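Putative isomerase (Sinorhizobium meliloti, PDB 2PPG) is of undefined specific function but belongs to the mandelate racemase/muconate lactonizing enzyme family, with an enolase-type N-terminal domain and a TIM-barrel-like domain. Local coordinates at residues Leu39-Lys42 / Ala43-Thr46; Pro164-Thr167 / Arg168-Ala172. All coordinates share one frame; numbering follows the deposited sequence.

Contact 1. Residues Leu39-Lys42 / Ala43-Thr46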
loop_
_atom_site.group_PDB
_atom_site.type_symbol
_atom_site.label_atom_id
_atom_site.label_comp_id
_atom_site.label_asym_id
_atom_site.label_seq_id
_atom_site.Cartn_x
_atom_site.Cartn_y
_atom_site.Cartn_z
ATOM N N LEU A 39 11.868 -40.918 17.664
ATOM C CA LEU A 39 12.919 -39.987 18.057
ATOM C C LEU A 39 12.515 -38.531 17.761
ATOM O O LEU A 39 11.569 -38.279 17.008
ATOM C CB LEU A 39 14.247 -40.335 17.365
ATOM C CG LEU A 39 14.385 -40.201 15.842
ATOM C CD1 LEU A 39 14.662 -38.760 15.403
ATOM C CD2 LEU A 39 15.483 -41.119 15.322
ATOM N N VAL A 40 13.241 -37.585 18.355
ATOM C CA VAL A 40 13.046 -36.164 18.085
ATOM C C VAL A 40 14.355 -35.591 17.571
ATOM O O VAL A 40 15.407 -35.783 18.167
ATOM C CB VAL A 40 12.560 -35.404 19.349
ATOM C CG1 VAL A 40 12.464 -33.916 19.103
ATOM C CG2 VAL A 40 11.226 -35.938 19.780
ATOM N N ARG A 41 14.286 -34.902 16.446
ATOM C CA ARG A 41 15.471 -34.339 15.814
ATOM C C ARG A 41 15.690 -32.895 16.264
ATOM O O ARG A 41 14.834 -32.037 16.073
ATOM C CB ARG A 41 15.307 -34.411 14.300
ATOM C CG ARG A 41 16.585 -34.285 13.520
ATOM C CD ARG A 41 16.659 -35.383 12.470
ATOM N NE ARG A 41 17.451 -36.531 12.911
ATOM C CZ ARG A 41 17.357 -37.749 12.389
ATOM N NH1 ARG A 41 16.480 -37.998 11.426
ATOM N NH2 ARG A 41 18.127 -38.727 12.844
ATOM N N LYS A 42 16.846 -32.639 16.855
ATOM C CA LYS A 42 17.139 -31.350 17.475
ATOM C C LYS A 42 17.088 -30.175 16.483
ATOM O O LYS A 42 16.494 -29.136 16.774
ATOM C CB LYS A 42 18.497 -31.419 18.193
ATOM C CG LYS A 42 18.893 -30.166 18.969
ATOM C CD LYS A 42 18.568 -30.260 20.465
ATOM C CE LYS A 42 19.031 -28.994 21.188
ATOM N NZ LYS A 42 19.070 -29.162 22.670
ATOM N N ALA A 43 17.685 -30.350 15.307
ATOM C CA ALA A 43 17.764 -29.275 14.308
ATOM C C ALA A 43 16.416 -28.660 13.956
ATOM O O ALA A 43 16.349 -27.479 13.617
ATOM C CB ALA A 43 18.446 -29.764 13.046
ATOM N N ASN A 44 15.349 -29.454 14.030
ATOM C CA ASN A 44 14.019 -28.956 13.690
ATOM C C ASN A 44 12.928 -29.351 14.685
ATOM O O ASN A 44 11.742 -29.246 14.387
ATOM C CB ASN A 44 13.631 -29.374 12.264
ATOM C CG ASN A 44 13.563 -30.887 12.089
ATOM O OD1 ASN A 44 13.685 -31.652 13.051
ATOM N ND2 ASN A 44 13.362 -31.322 10.857
ATOM N N ARG A 45 13.339 -29.812 15.862
ATOM C CA ARG A 45 12.415 -30.187 16.933
ATOM C C ARG A 45 11.263 -31.093 16.450
ATOM O O ARG A 45 10.213 -31.182 17.092
ATOM C CB ARG A 45 11.888 -28.938 17.669
ATOM C CG ARG A 45 12.915 -27.787 17.847
ATOM C CD ARG A 45 12.858 -27.128 19.236
ATOM N NE ARG A 45 11.484 -26.902 19.688
ATOM C CZ ARG A 45 11.088 -26.882 20.964
ATOM N NH1 ARG A 45 11.959 -27.078 21.945
ATOM N NH2 ARG A 45 9.806 -26.675 21.257
ATOM N N THR A 46 11.482 -31.778 15.326
ATOM C CA THR A 46 10.451 -32.602 14.692
ATOM C C THR A 46 10.575 -34.090 15.041
ATOM O O THR A 46 11.681 -34.622 15.112
ATOM C CB THR A 46 10.500 -32.435 13.176
ATOM O OG1 THR A 46 10.430 -31.038 12.855
ATOM C CG2 THR A 46 9.339 -33.156 12.516
#

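Contact 2. Residues Pro164-Thr167 / Arg168-Ala172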
loop_
_atom_site.group_PDB
_atom_site.type_symbol
_atom_site.label_atom_id
_atom_site.label_comp_id
_atom_site.label_asym_id
_atom_site.label_seq_id
_atom_site.Cartn_x
_atom_site.Cartn_y
_atom_site.Cartn_z
ATOM N N PRO A 164 22.599 -39.385 2.758
ATOM C CA PRO A 164 22.860 -39.956 4.081
ATOM C C PRO A 164 24.268 -40.554 4.214
ATOM O O PRO A 164 24.467 -41.733 3.910
ATOM C CB PRO A 164 21.781 -41.052 4.221
ATOM C CG PRO A 164 20.971 -41.036 2.922
ATOM C CD PRO A 164 21.785 -40.283 1.917
ATOM N N GLU A 165 25.232 -39.735 4.636
ATOM C CA GLU A 165 26.571 -40.208 5.013
ATOM C C GLU A 165 27.152 -39.320 6.114
ATOM O O GLU A 165 26.744 -38.160 6.263
ATOM C CB GLU A 165 27.517 -40.283 3.808
ATOM C CG GLU A 165 27.403 -41.569 2.965
ATOM C CD GLU A 165 28.197 -42.759 3.529
ATOM O OE1 GLU A 165 28.699 -42.680 4.680
ATOM O OE2 GLU A 165 28.319 -43.779 2.807
ATOM N N ASP A 166 28.102 -39.867 6.872
ATOM C CA ASP A 166 28.588 -39.242 8.115
ATOM C C ASP A 166 29.443 -37.982 7.937
ATOM O O ASP A 166 29.442 -37.104 8.799
ATOM C CB ASP A 166 29.379 -40.252 8.958
ATOM C CG ASP A 166 28.608 -41.535 9.231
ATOM O OD1 ASP A 166 27.370 -41.488 9.424
ATOM O OD2 ASP A 166 29.258 -42.602 9.266
ATOM N N THR A 167 30.191 -37.902 6.844
ATOM C CA THR A 167 31.074 -36.757 6.637
ATOM C C THR A 167 30.720 -35.980 5.372
ATOM O O THR A 167 30.104 -36.514 4.437
ATOM C CB THR A 167 32.582 -37.162 6.586
ATOM O OG1 THR A 167 32.850 -37.904 5.391
ATOM C CG2 THR A 167 32.981 -38.010 7.798
ATOM N N ARG A 168 31.125 -34.716 5.361
ATOM C CA ARG A 168 30.997 -33.845 4.199
ATOM C C ARG A 168 31.498 -34.537 2.921
ATOM O O ARG A 168 30.753 -34.661 1.943
ATOM C CB ARG A 168 31.775 -32.555 4.448
ATOM C CG ARG A 168 31.136 -31.330 3.867
ATOM C CD ARG A 168 31.382 -30.124 4.736
ATOM N NE ARG A 168 32.788 -30.001 5.103
ATOM C CZ ARG A 168 33.702 -29.361 4.375
ATOM N NH1 ARG A 168 33.368 -28.783 3.220
ATOM N NH2 ARG A 168 34.958 -29.300 4.801
ATOM N N ALA A 169 32.744 -35.006 2.960
ATOM C CA ALA A 169 33.393 -35.686 1.838
ATOM C C ALA A 169 32.696 -36.991 1.421
ATOM O O ALA A 169 32.616 -37.312 0.230
ATOM C CB ALA A 169 34.860 -35.950 2.169
ATOM N N LYS A 170 32.201 -37.748 2.397
ATOM C CA LYS A 170 31.442 -38.953 2.095
ATOM C C LYS A 170 30.114 -38.618 1.395
ATOM O O LYS A 170 29.671 -39.361 0.504
ATOM C CB LYS A 170 31.234 -39.822 3.346
ATOM C CG LYS A 170 32.407 -40.787 3.617
ATOM C CD LYS A 170 32.025 -42.029 4.461
ATOM C CE LYS A 170 32.614 -42.013 5.890
ATOM N NZ LYS A 170 31.603 -41.742 6.959
ATOM N N ARG A 171 29.499 -37.496 1.769
ATOM C CA ARG A 171 28.252 -37.075 1.129
ATOM C C ARG A 171 28.489 -36.576 -0.302
ATOM O O ARG A 171 27.707 -36.868 -1.225
ATOM C CB ARG A 171 27.544 -36.012 1.966
ATOM C CG ARG A 171 27.056 -36.515 3.319
ATOM C CD ARG A 171 26.156 -35.504 3.986
ATOM N NE ARG A 171 26.872 -34.330 4.459
ATOM C CZ ARG A 171 27.393 -34.220 5.677
ATOM N NH1 ARG A 171 27.294 -35.229 6.540
ATOM N NH2 ARG A 171 28.023 -33.107 6.032
ATOM N N ALA A 172 29.579 -35.833 -0.484
ATOM C CA ALA A 172 29.978 -35.352 -1.805
ATOM C C ALA A 172 30.204 -36.530 -2.721
ATOM O O ALA A 172 29.801 -36.508 -3.885
ATOM C CB ALA A 172 31.238 -34.517 -1.707
#

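Contact 1. Residues Leu39-Lys42 / Ala43-Thr46
Arg41 and Thr46 close a tight turn between strands 38-41 and 46-49: Arg41 N gives its hydrogen to Thr46 O over 2.9 Å, almost dead straight at 176°. Weaker backbone bonds fill the turn, Asn44 N reaching Arg41 O at 3.3 Å and Arg45 N reaching Lys42 O at 3.4 Å. Asn44 folds its amide back inside the turn. Its CG sits between its own N and carbonyl carbon (chi1 62°), bringing OD1 to 3.4 Å from Arg41 CB, while ND2 bonds to Tyr48 OH. The same OD1 probably accepts from Thr46 N in an Asx turn, although that nitrogen is less surely placed. Thr46 OG1 donates to Asn44 O at 2.7 Å, coming from above the carbonyl plane.

The arginines look elsewhere. Arg41 bends at its second and third torsions and lays its guanidinium face under Leu39 CD1, 4.2 Å above the plane; NH1 finds Tyr23 O, Tyr48 adds a cation-pi contact, and Lys42 N is taken by Glu31 OE2. Arg45 turns away, and its NH2 makes salt bridges to Asp106 and Asp109 of the second subunit. Val40 CG1 packs 4.1 Å from Arg45 C. Asn44 thus divides its amide between the turn and the hydroxyl of Tyr48, Thr46 OG1 turns back to Asn44 O, and the two guanidinium groups tie the turn to the chain around Tyr23 and to the second subunit.

Contact 2. Residues Pro164-Thr167 / Arg168-Ala172
Thr167 caps helix 168-180: its OG1 accepts from Lys170 N at 3.1 Å, the N-H approaching at 153°. The hydroxyl can do this because OG1 stands between the residue's own N and carbonyl carbon (chi1 69°). Thr167 is the N-cap residue, and its carbonyl O takes Arg171 N at 2.9 Å, starting the helical bonding pattern. The side chain of Lys170 then runs back over the cap, with its CB 3.2 Å from Thr167 OG1, toward two acids. Its NZ makes a salt bridge with Asp166 OD2 at 3.4 Å, the two side chains lying side by side and pointing the same way, and a long one with OE1 of Glu165, whose side chain it crosses at about a right angle.

Arg171 grips the incoming loop from another direction. Its NH1 donates to Glu165 O at 3.0 Å, near the guanidinium plane, while Thr167 O lies over one face of the group, 3.6 Å above it and offset toward the rim. Farther out, Glu200 holds Arg171 NE by a salt bridge, which probably helps fix how the guanidinium is turned, and Asp195 pairs with Arg168 NE. The loop 164-167 leaves strand 155-161, and the helix it opens belongs to the right-handed beta-alpha-beta crossover of a TIM-type barrel, leading to the parallel strand 185-189. Arg168 and Ala172 pack against the next helix, 197-208.

How the contacts relate
Contact 1 is partly buried and contact 2 lies at the surface; their centres are 20 Å apart and their nearest atoms about 9 Å, with no touch. They share no secondary-structure element: residues 39-46 turn a two-stranded antiparallel hairpin, whereas residues 164-172 carry the chain from a barrel strand into a helix. Both use a short polar side chain on nearby backbone, but the amide of contact 1 works inside a turn and the hydroxyl of contact 2 at a helix start. The charges differ too. In contact 1 an arginine reaches acids of another subunit, while the salt bridges of contact 2 stay within its own chain.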